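Local coordinates for protein epidermin leader peptide processing serine protease EpiP (Staphylococcus aureus subsp. aureus, PDB 3QFH) that is a subtilisin-like serine endopeptidase that probably cleaves the leader peptide from the precursor of the lantibiotic epidermin, at residues A63-N77 against Q247-A259. Numbering follows the deposited sequence.
Sequences ANALANYKNDIKYIN and QTFRKDEKVEYDA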
ATOM      1  N   ALA A  63      -3.503 -32.419   1.185  1.00 38.95           N
ATOM      2  CA  ALA A  63      -3.733 -31.247   2.022  1.00 37.68           C
ATOM      3  C   ALA A  63      -4.333 -31.699   3.361  1.00 37.72           C
ATOM      4  O   ALA A  63      -3.931 -31.233   4.425  1.00 35.44           O
ATOM      5  CB  ALA A  63      -4.651 -30.269   1.334  1.00 37.72           C
ATOM      6  N   ASN A  64      -5.274 -32.636   3.294  1.00 38.98           N
ATOM      7  CA  ASN A  64      -5.928 -33.147   4.495  1.00 40.09           C
ATOM      8  C   ASN A  64      -5.000 -33.957   5.382  1.00 38.58           C
ATOM      9  O   ASN A  64      -5.055 -33.839   6.595  1.00 38.74           O
ATOM     10  CB  ASN A  64      -7.208 -33.911   4.130  1.00 41.88           C
ATOM     11  CG  ASN A  64      -8.364 -32.972   3.847  1.00 44.61           C
ATOM     12  OD1 ASN A  64      -8.854 -32.882   2.727  1.00 51.02           O
ATOM     13  ND2 ASN A  64      -8.767 -32.225   4.860  1.00 52.13           N
ATOM     14  N   ALA A  65      -4.130 -34.751   4.778  1.00 38.74           N
ATOM     15  CA  ALA A  65      -3.174 -35.525   5.544  1.00 39.13           C
ATOM     16  C   ALA A  65      -2.168 -34.576   6.202  1.00 38.47           C
ATOM     17  O   ALA A  65      -1.758 -34.796   7.336  1.00 39.67           O
ATOM     18  CB  ALA A  65      -2.447 -36.531   4.645  1.00 39.46           C
ATOM     19  N   LEU A  66      -1.771 -33.525   5.479  1.00 37.25           N
ATOM     20  CA  LEU A  66      -0.796 -32.556   5.997  1.00 36.21           C
ATOM     21  C   LEU A  66      -1.321 -31.828   7.243  1.00 34.97           C
ATOM     22  O   LEU A  66      -0.559 -31.491   8.130  1.00 36.56           O
ATOM     23  CB  LEU A  66      -0.404 -31.549   4.909  1.00 35.03           C
ATOM     24  CG  LEU A  66       0.673 -30.530   5.282  1.00 34.69           C
ATOM     25  CD1 LEU A  66       1.981 -31.243   5.589  1.00 33.78           C
ATOM     26  CD2 LEU A  66       0.862 -29.514   4.173  1.00 31.92           C
ATOM     27  N   ALA A  67      -2.624 -31.595   7.294  1.00 35.18           N
ATOM     28  CA  ALA A  67      -3.255 -30.945   8.425  1.00 34.07           C
ATOM     29  C   ALA A  67      -3.165 -31.802   9.707  1.00 35.08           C
ATOM     30  O   ALA A  67      -3.369 -31.302  10.814  1.00 34.14           O
ATOM     31  CB  ALA A  67      -4.708 -30.629   8.095  1.00 34.56           C
ATOM     32  N   ASN A  68      -2.848 -33.086   9.559  1.00 34.66           N
ATOM     33  CA  ASN A  68      -2.714 -33.976  10.710  1.00 36.18           C
ATOM     34  C   ASN A  68      -1.320 -33.953  11.364  1.00 36.72           C
ATOM     35  O   ASN A  68      -1.097 -34.640  12.361  1.00 35.86           O
ATOM     36  CB  ASN A  68      -3.099 -35.401  10.311  1.00 37.08           C
ATOM     37  CG  ASN A  68      -4.579 -35.517   9.925  1.00 37.97           C
ATOM     38  OD1 ASN A  68      -5.403 -34.720  10.370  1.00 42.09           O
ATOM     39  ND2 ASN A  68      -4.911 -36.504   9.099  1.00 34.23           N
ATOM     40  N   TYR A  69      -0.379 -33.199  10.789  1.00 36.21           N
ATOM     41  CA  TYR A  69       0.967 -33.089  11.380  1.00 37.92           C
ATOM     42  C   TYR A  69       0.959 -31.939  12.374  1.00 38.34           C
ATOM     43  O   TYR A  69       1.443 -30.847  12.103  1.00 37.15           O
ATOM     44  CB  TYR A  69       2.040 -32.949  10.307  1.00 38.38           C
ATOM     45  CG  TYR A  69       2.294 -34.253   9.618  1.00 41.42           C
ATOM     46  CD1 TYR A  69       3.328 -35.089  10.042  1.00 44.30           C
ATOM     47  CD2 TYR A  69       1.463 -34.699   8.591  1.00 45.33           C
ATOM     48  CE1 TYR A  69       3.556 -36.313   9.437  1.00 46.04           C
ATOM     49  CE2 TYR A  69       1.677 -35.934   7.984  1.00 46.90           C
ATOM     50  CZ  TYR A  69       2.732 -36.732   8.417  1.00 48.73           C
ATOM     51  OH  TYR A  69       2.963 -37.953   7.826  1.00 56.81           O
ATOM     52  N   LYS A  70       0.401 -32.231  13.542  1.00 39.97           N
ATOM     53  CA  LYS A  70       0.171 -31.243  14.596  1.00 40.98           C
ATOM     54  C   LYS A  70       1.418 -30.590  15.170  1.00 40.85           C
ATOM     55  O   LYS A  70       1.344 -29.477  15.674  1.00 39.83           O
ATOM     56  CB  LYS A  70      -0.636 -31.887  15.733  1.00 42.79           C
ATOM     57  CG  LYS A  70      -1.957 -32.526  15.281  1.00 46.15           C
ATOM     58  CD  LYS A  70      -2.860 -31.524  14.548  1.00 49.65           C
ATOM     59  CE  LYS A  70      -4.151 -32.180  14.054  1.00 53.22           C
ATOM     60  NZ  LYS A  70      -4.966 -31.266  13.184  1.00 51.69           N
ATOM     61  N   ASN A  71       2.553 -31.279  15.110  1.00 41.38           N
ATOM     62  CA  ASN A  71       3.802 -30.727  15.627  1.00 42.05           C
ATOM     63  C   ASN A  71       4.394 -29.688  14.670  1.00 41.76           C
ATOM     64  O   ASN A  71       5.216 -28.866  15.074  1.00 41.14           O
ATOM     65  CB  ASN A  71       4.844 -31.841  15.824  1.00 43.95           C
ATOM     66  CG  ASN A  71       4.352 -32.976  16.730  1.00 45.54           C
ATOM     67  OD1 ASN A  71       3.421 -32.808  17.526  1.00 46.55           O
ATOM     68  ND2 ASN A  71       4.994 -34.139  16.612  1.00 46.18           N
ATOM     69  N   ASP A  72       3.969 -29.723  13.403  1.00 40.67           N
ATOM     70  CA  ASP A  72       4.568 -28.871  12.376  1.00 40.00           C
ATOM     71  C   ASP A  72       3.660 -27.886  11.693  1.00 38.07           C
ATOM     72  O   ASP A  72       4.126 -26.839  11.246  1.00 37.90           O
ATOM     73  CB  ASP A  72       5.134 -29.750  11.259  1.00 40.40           C
ATOM     74  CG  ASP A  72       6.144 -30.762  11.753  1.00 43.34           C
ATOM     75  OD1 ASP A  72       6.696 -30.590  12.861  1.00 49.28           O
ATOM     76  OD2 ASP A  72       6.390 -31.747  11.014  1.00 48.69           O
ATOM     77  N   ILE A  73       2.384 -28.226  11.573  1.00 36.14           N
ATOM     78  CA  ILE A  73       1.447 -27.406  10.823  1.00 34.75           C
ATOM     79  C   ILE A  73       0.431 -26.762  11.756  1.00 34.39           C
ATOM     80  O   ILE A  73      -0.241 -27.453  12.528  1.00 33.60           O
ATOM     81  CB  ILE A  73       0.714 -28.263   9.775  1.00 33.79           C
ATOM     82  CG1 ILE A  73       1.720 -29.017   8.881  1.00 36.25           C
ATOM     83  CG2 ILE A  73      -0.213 -27.421   8.932  1.00 34.23           C
ATOM     84  CD1 ILE A  73       2.631 -28.149   8.005  1.00 28.33           C
ATOM     85  N   LYS A  74       0.335 -25.437  11.680  1.00 32.27           N
ATOM     86  CA  LYS A  74      -0.578 -24.680  12.511  1.00 34.17           C
ATOM     87  C   LYS A  74      -1.927 -24.552  11.784  1.00 32.68           C
ATOM     88  O   LYS A  74      -2.953 -24.934  12.337  1.00 32.70           O
ATOM     89  CB  LYS A  74       0.044 -23.322  12.878  1.00 35.00           C
ATOM     90  CG  LYS A  74      -0.739 -22.465  13.897  1.00 41.15           C
ATOM     91  CD  LYS A  74       0.114 -21.256  14.347  1.00 44.62           C
ATOM     92  CE  LYS A  74      -0.677 -20.197  15.118  1.00 47.83           C
ATOM     93  NZ  LYS A  74      -1.374 -20.709  16.330  1.00 52.22           N
ATOM     94  N   TYR A  75      -1.914 -24.048  10.543  1.00 31.70           N
ATOM     95  CA  TYR A  75      -3.134 -23.900   9.741  1.00 30.54           C
ATOM     96  C   TYR A  75      -2.900 -24.139   8.265  1.00 29.49           C
ATOM     97  O   TYR A  75      -1.802 -23.931   7.749  1.00 28.80           O
ATOM     98  CB  TYR A  75      -3.719 -22.484   9.842  1.00 31.92           C
ATOM     99  CG  TYR A  75      -4.086 -22.031  11.208  1.00 32.82           C
ATOM    100  CD1 TYR A  75      -5.153 -22.612  11.881  1.00 36.83           C
ATOM    101  CD2 TYR A  75      -3.399 -20.990  11.825  1.00 36.19           C
ATOM    102  CE1 TYR A  75      -5.504 -22.201  13.145  1.00 41.18           C
ATOM    103  CE2 TYR A  75      -3.744 -20.567  13.092  1.00 40.54           C
ATOM    104  CZ  TYR A  75      -4.804 -21.182  13.746  1.00 42.22           C
ATOM    105  OH  TYR A  75      -5.175 -20.780  14.992  1.00 47.23           O
ATOM    106  N   ILE A  76      -3.969 -24.536   7.583  1.00 29.42           N
ATOM    107  CA  ILE A  76      -3.967 -24.722   6.154  1.00 29.66           C
ATOM    108  C   ILE A  76      -5.328 -24.301   5.631  1.00 30.11           C
ATOM    109  O   ILE A  76      -6.353 -24.627   6.237  1.00 30.08           O
ATOM    110  CB  ILE A  76      -3.730 -26.213   5.715  1.00 30.77           C
ATOM    111  CG1 ILE A  76      -2.415 -26.765   6.243  1.00 33.91           C
ATOM    112  CG2 ILE A  76      -3.710 -26.326   4.186  1.00 33.46           C
ATOM    113  CD1 ILE A  76      -2.162 -28.242   5.855  1.00 35.24           C
ATOM    114  N   ASN A  77      -5.335 -23.526   4.547  1.00 30.16           N
ATOM    115  CA  ASN A  77      -6.569 -23.196   3.832  1.00 32.07           C
ATOM    116  C   ASN A  77      -6.251 -23.041   2.357  1.00 33.96           C
ATOM    117  O   ASN A  77      -5.104 -22.765   1.980  1.00 33.07           O
ATOM    118  CB  ASN A  77      -7.313 -21.967   4.390  1.00 32.45           C
ATOM    119  CG  ASN A  77      -6.481 -20.688   4.372  1.00 34.36           C
ATOM    120  OD1 ASN A  77      -6.013 -20.252   5.417  1.00 34.53           O
ATOM    121  ND2 ASN A  77      -6.305 -20.083   3.199  1.00 31.92           N
ATOM    122  N   GLN A 247     -10.125 -25.180  13.772  1.00 49.33           N
ATOM    123  CA  GLN A 247      -9.565 -26.363  13.109  1.00 48.98           C
ATOM    124  C   GLN A 247      -8.323 -25.987  12.308  1.00 45.27           C
ATOM    125  O   GLN A 247      -8.191 -24.849  11.858  1.00 43.33           O
ATOM    126  CB  GLN A 247     -10.600 -27.017  12.183  1.00 50.23           C
ATOM    127  CG  GLN A 247     -11.811 -27.544  12.923  1.00 53.71           C
ATOM    128  CD  GLN A 247     -11.426 -28.536  14.010  1.00 58.24           C
ATOM    129  OE1 GLN A 247     -10.740 -29.528  13.752  1.00 60.89           O
ATOM    130  NE2 GLN A 247     -11.865 -28.269  15.229  1.00 59.19           N
ATOM    131  N   THR A 248      -7.415 -26.950  12.155  1.00 43.68           N
ATOM    132  CA  THR A 248      -6.192 -26.745  11.407  1.00 42.32           C
ATOM    133  C   THR A 248      -6.524 -26.498   9.939  1.00 41.29           C
ATOM    134  O   THR A 248      -6.034 -25.541   9.348  1.00 38.25           O
ATOM    135  CB  THR A 248      -5.255 -27.939  11.529  1.00 43.39           C
ATOM    136  OG1 THR A 248      -5.039 -28.229  12.911  1.00 44.78           O
ATOM    137  CG2 THR A 248      -3.917 -27.639  10.854  1.00 41.31           C
ATOM    138  N   PHE A 249      -7.380 -27.346   9.372  1.00 43.10           N
ATOM    139  CA  PHE A 249      -7.805 -27.208   7.982  1.00 44.57           C
ATOM    140  C   PHE A 249      -9.022 -26.294   8.004  1.00 44.90           C
ATOM    141  O   PHE A 249     -10.047 -26.628   8.583  1.00 44.48           O
ATOM    142  CB  PHE A 249      -8.153 -28.571   7.375  1.00 46.76           C
ATOM    143  CG  PHE A 249      -8.167 -28.579   5.869  1.00 50.23           C
ATOM    144  CD1 PHE A 249      -9.262 -28.094   5.165  1.00 57.11           C
ATOM    145  CD2 PHE A 249      -7.088 -29.084   5.158  1.00 52.87           C
ATOM    146  CE1 PHE A 249      -9.274 -28.108   3.768  1.00 60.06           C
ATOM    147  CE2 PHE A 249      -7.090 -29.104   3.773  1.00 56.64           C
ATOM    148  CZ  PHE A 249      -8.181 -28.619   3.072  1.00 59.05           C
ATOM    149  N   ARG A 250      -8.909 -25.138   7.360  1.00 45.68           N
ATOM    150  CA  ARG A 250      -9.964 -24.132   7.403  1.00 45.92           C
ATOM    151  C   ARG A 250     -10.636 -23.843   6.067  1.00 45.95           C
ATOM    152  O   ARG A 250     -10.157 -24.239   5.009  1.00 45.82           O
ATOM    153  CB  ARG A 250      -9.364 -22.857   7.934  1.00 44.95           C
ATOM    154  CG  ARG A 250      -8.516 -23.088   9.172  1.00 48.03           C
ATOM    155  CD  ARG A 250      -7.904 -21.816   9.609  1.00 46.79           C
ATOM    156  NE  ARG A 250      -8.951 -20.858   9.905  1.00 48.57           N
ATOM    157  CZ  ARG A 250      -9.588 -20.782  11.064  1.00 48.24           C
ATOM    158  NH1 ARG A 250     -10.534 -19.868  11.232  1.00 48.16           N
ATOM    159  NH2 ARG A 250      -9.280 -21.614  12.053  1.00 50.31           N
ATOM    160  N   LYS A 251     -11.742 -23.111   6.148  1.00 46.16           N
ATOM    161  CA  LYS A 251     -12.545 -22.750   4.992  1.00 46.52           C
ATOM    162  C   LYS A 251     -12.442 -21.243   4.713  1.00 44.59           C
ATOM    163  O   LYS A 251     -12.916 -20.770   3.693  1.00 44.64           O
ATOM    164  CB  LYS A 251     -14.010 -23.142   5.258  1.00 48.77           C
ATOM    165  CG  LYS A 251     -14.157 -24.544   5.850  1.00 52.79           C
ATOM    166  CD  LYS A 251     -15.604 -24.984   6.145  1.00 60.35           C
ATOM    167  CE  LYS A 251     -16.359 -24.061   7.132  1.00 62.49           C
ATOM    168  NZ  LYS A 251     -16.938 -22.838   6.481  1.00 64.07           N
ATOM    169  N   ASP A 252     -11.828 -20.498   5.625  1.00 42.39           N
ATOM    170  CA  ASP A 252     -11.693 -19.054   5.481  1.00 40.99           C
ATOM    171  C   ASP A 252     -10.295 -18.714   4.924  1.00 40.08           C
ATOM    172  O   ASP A 252      -9.630 -19.587   4.367  1.00 40.53           O
ATOM    173  CB  ASP A 252     -11.967 -18.364   6.817  1.00 40.07           C
ATOM    174  CG  ASP A 252     -10.977 -18.766   7.908  1.00 42.80           C
ATOM    175  OD1 ASP A 252     -10.017 -19.534   7.631  1.00 39.08           O
ATOM    176  OD2 ASP A 252     -11.161 -18.315   9.058  1.00 44.26           O
ATOM    177  N   GLU A 253      -9.856 -17.465   5.073  1.00 38.20           N
ATOM    178  CA  GLU A 253      -8.557 -17.033   4.548  1.00 37.66           C
ATOM    179  C   GLU A 253      -7.596 -16.657   5.680  1.00 36.54           C
ATOM    180  O   GLU A 253      -6.807 -15.725   5.596  1.00 35.08           O
ATOM    181  CB  GLU A 253      -8.795 -15.909   3.541  1.00 37.94           C
ATOM    182  CG  GLU A 253      -9.755 -16.409   2.429  1.00 41.44           C
ATOM    183  CD  GLU A 253     -10.367 -15.334   1.580  1.00 44.10           C
ATOM    184  OE1 GLU A 253     -10.400 -14.158   1.992  1.00 43.60           O
ATOM    185  OE2 GLU A 253     -10.854 -15.686   0.485  1.00 50.98           O
ATOM    186  N   LYS A 254      -7.661 -17.458   6.730  1.00 37.12           N
ATOM    187  CA  LYS A 254      -6.857 -17.284   7.918  1.00 36.17           C
ATOM    188  C   LYS A 254      -5.357 -17.161   7.692  1.00 34.41           C
ATOM    189  O   LYS A 254      -4.709 -16.263   8.263  1.00 32.58           O
ATOM    190  CB  LYS A 254      -7.122 -18.470   8.839  1.00 38.24           C
ATOM    191  CG  LYS A 254      -6.300 -18.532  10.118  1.00 40.50           C
ATOM    192  CD  LYS A 254      -6.609 -17.410  11.057  1.00 43.45           C
ATOM    193  CE  LYS A 254      -6.067 -17.706  12.468  1.00 44.99           C
ATOM    194  NZ  LYS A 254      -6.162 -16.522  13.362  1.00 46.95           N
ATOM    195  N   VAL A 255      -4.787 -18.056   6.893  1.00 32.27           N
ATOM    196  CA  VAL A 255      -3.331 -18.044   6.709  1.00 31.64           C
ATOM    197  C   VAL A 255      -2.834 -16.732   6.119  1.00 31.35           C
ATOM    198  O   VAL A 255      -1.820 -16.188   6.571  1.00 29.31           O
ATOM    199  CB  VAL A 255      -2.828 -19.257   5.915  1.00 32.33           C
ATOM    200  CG1 VAL A 255      -1.332 -19.160   5.687  1.00 29.45           C
ATOM    201  CG2 VAL A 255      -3.147 -20.521   6.679  1.00 31.88           C
ATOM    202  N   GLU A 256      -3.567 -16.212   5.137  1.00 31.57           N
ATOM    203  CA  GLU A 256      -3.223 -14.957   4.515  1.00 31.50           C
ATOM    204  C   GLU A 256      -3.355 -13.817   5.506  1.00 31.37           C
ATOM    205  O   GLU A 256      -2.517 -12.938   5.543  1.00 29.14           O
ATOM    206  CB  GLU A 256      -4.110 -14.661   3.299  1.00 31.57           C
ATOM    207  CG  GLU A 256      -3.693 -15.315   2.014  1.00 37.94           C
ATOM    208  CD  GLU A 256      -3.964 -16.804   1.927  1.00 43.18           C
ATOM    209  OE1 GLU A 256      -4.752 -17.358   2.745  1.00 45.73           O
ATOM    210  OE2 GLU A 256      -3.392 -17.409   0.990  1.00 44.96           O
ATOM    211  N   TYR A 257      -4.441 -13.819   6.276  1.00 33.34           N
ATOM    212  CA  TYR A 257      -4.681 -12.772   7.266  1.00 33.51           C
ATOM    213  C   TYR A 257      -3.489 -12.704   8.229  1.00 33.03           C
ATOM    214  O   TYR A 257      -2.882 -11.640   8.432  1.00 32.11           O
ATOM    215  CB  TYR A 257      -5.985 -13.031   8.037  1.00 33.78           C
ATOM    216  CG  TYR A 257      -6.308 -11.905   8.981  1.00 38.11           C
ATOM    217  CD1 TYR A 257      -7.162 -10.882   8.602  1.00 39.95           C
ATOM    218  CD2 TYR A 257      -5.710 -11.833  10.242  1.00 40.68           C
ATOM    219  CE1 TYR A 257      -7.433  -9.819   9.461  1.00 41.75           C
ATOM    220  CE2 TYR A 257      -5.985 -10.789  11.103  1.00 42.69           C
ATOM    221  CZ  TYR A 257      -6.846  -9.782  10.702  1.00 42.01           C
ATOM    222  OH  TYR A 257      -7.111  -8.735  11.549  1.00 43.23           O
ATOM    223  N   ASP A 258      -3.153 -13.854   8.798  1.00 32.75           N
ATOM    224  CA  ASP A 258      -2.035 -13.970   9.723  1.00 33.64           C
ATOM    225  C   ASP A 258      -0.733 -13.554   9.084  1.00 32.88           C
ATOM    226  O   ASP A 258       0.061 -12.882   9.713  1.00 34.53           O
ATOM    227  CB  ASP A 258      -1.884 -15.413  10.216  1.00 34.13           C
ATOM    228  CG  ASP A 258      -3.013 -15.838  11.151  1.00 37.82           C
ATOM    229  OD1 ASP A 258      -3.762 -14.957  11.625  1.00 40.34           O
ATOM    230  OD2 ASP A 258      -3.138 -17.054  11.420  1.00 39.44           O
ATOM    231  N   ALA A 259      -0.503 -13.980   7.848  1.00 32.16           N
ATOM    232  CA  ALA A 259       0.742 -13.660   7.153  1.00 32.95           C
ATOM    233  C   ALA A 259       0.892 -12.150   7.021  1.00 31.40           C
ATOM    234  O   ALA A 259       1.956 -11.591   7.325  1.00 30.52           O
ATOM    235  CB  ALA A 259       0.780 -14.307   5.779  1.00 32.15           C
TER
HETATM  236  O   HOH W   1      -7.731 -29.590  13.673  1.00 39.85           O
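Asn77 reaches the first turn of helix 254-269 with both ends of its amide. Asn77 OD1 accepts from Val255 N at 2.9 Å, in the carbonyl plane, while its ND2 gives a nearly straight bond (171°) to the syn lone pair of Glu256 OE1, so the amide's rotation is fixed. Chi1 of 59° sets CG between the backbone N and carbonyl carbon, turning the amide to the helix N-terminus. Beside it, Tyr75 takes Lys254 CG over one ring face, a CH-pi contact 4.3 Å from the centroid, and Val255 CG2 packs on Tyr75 CB. The short, weakly bonded strand 249-250 extends the sheet of the propeptide-like region, parallel to strand 73-78, through Ile76 N to Thr248 O (2.9 Å) and Arg250 N to Ile76 O (2.8 Å). This sheet packing against helix 254-269, with Asn77 OD1 at its first turn, is consistent with prodomain docking in subtilases. Toward helix 60-66, the Phe249 ring meets Ala63 CB at its edge, through CE2 (3.6 Å), and Lys70 NZ bonds to Thr248 OG1 and to Ala67 O. Arg250, whose CD touches Tyr75 CD1 at 3.7 Å, grips Asp252 side-on through NE and NH1, and Asp242 N holds Asp252 OD2. Glu253, at the helix N-cap, forms a salt bridge with Arg295.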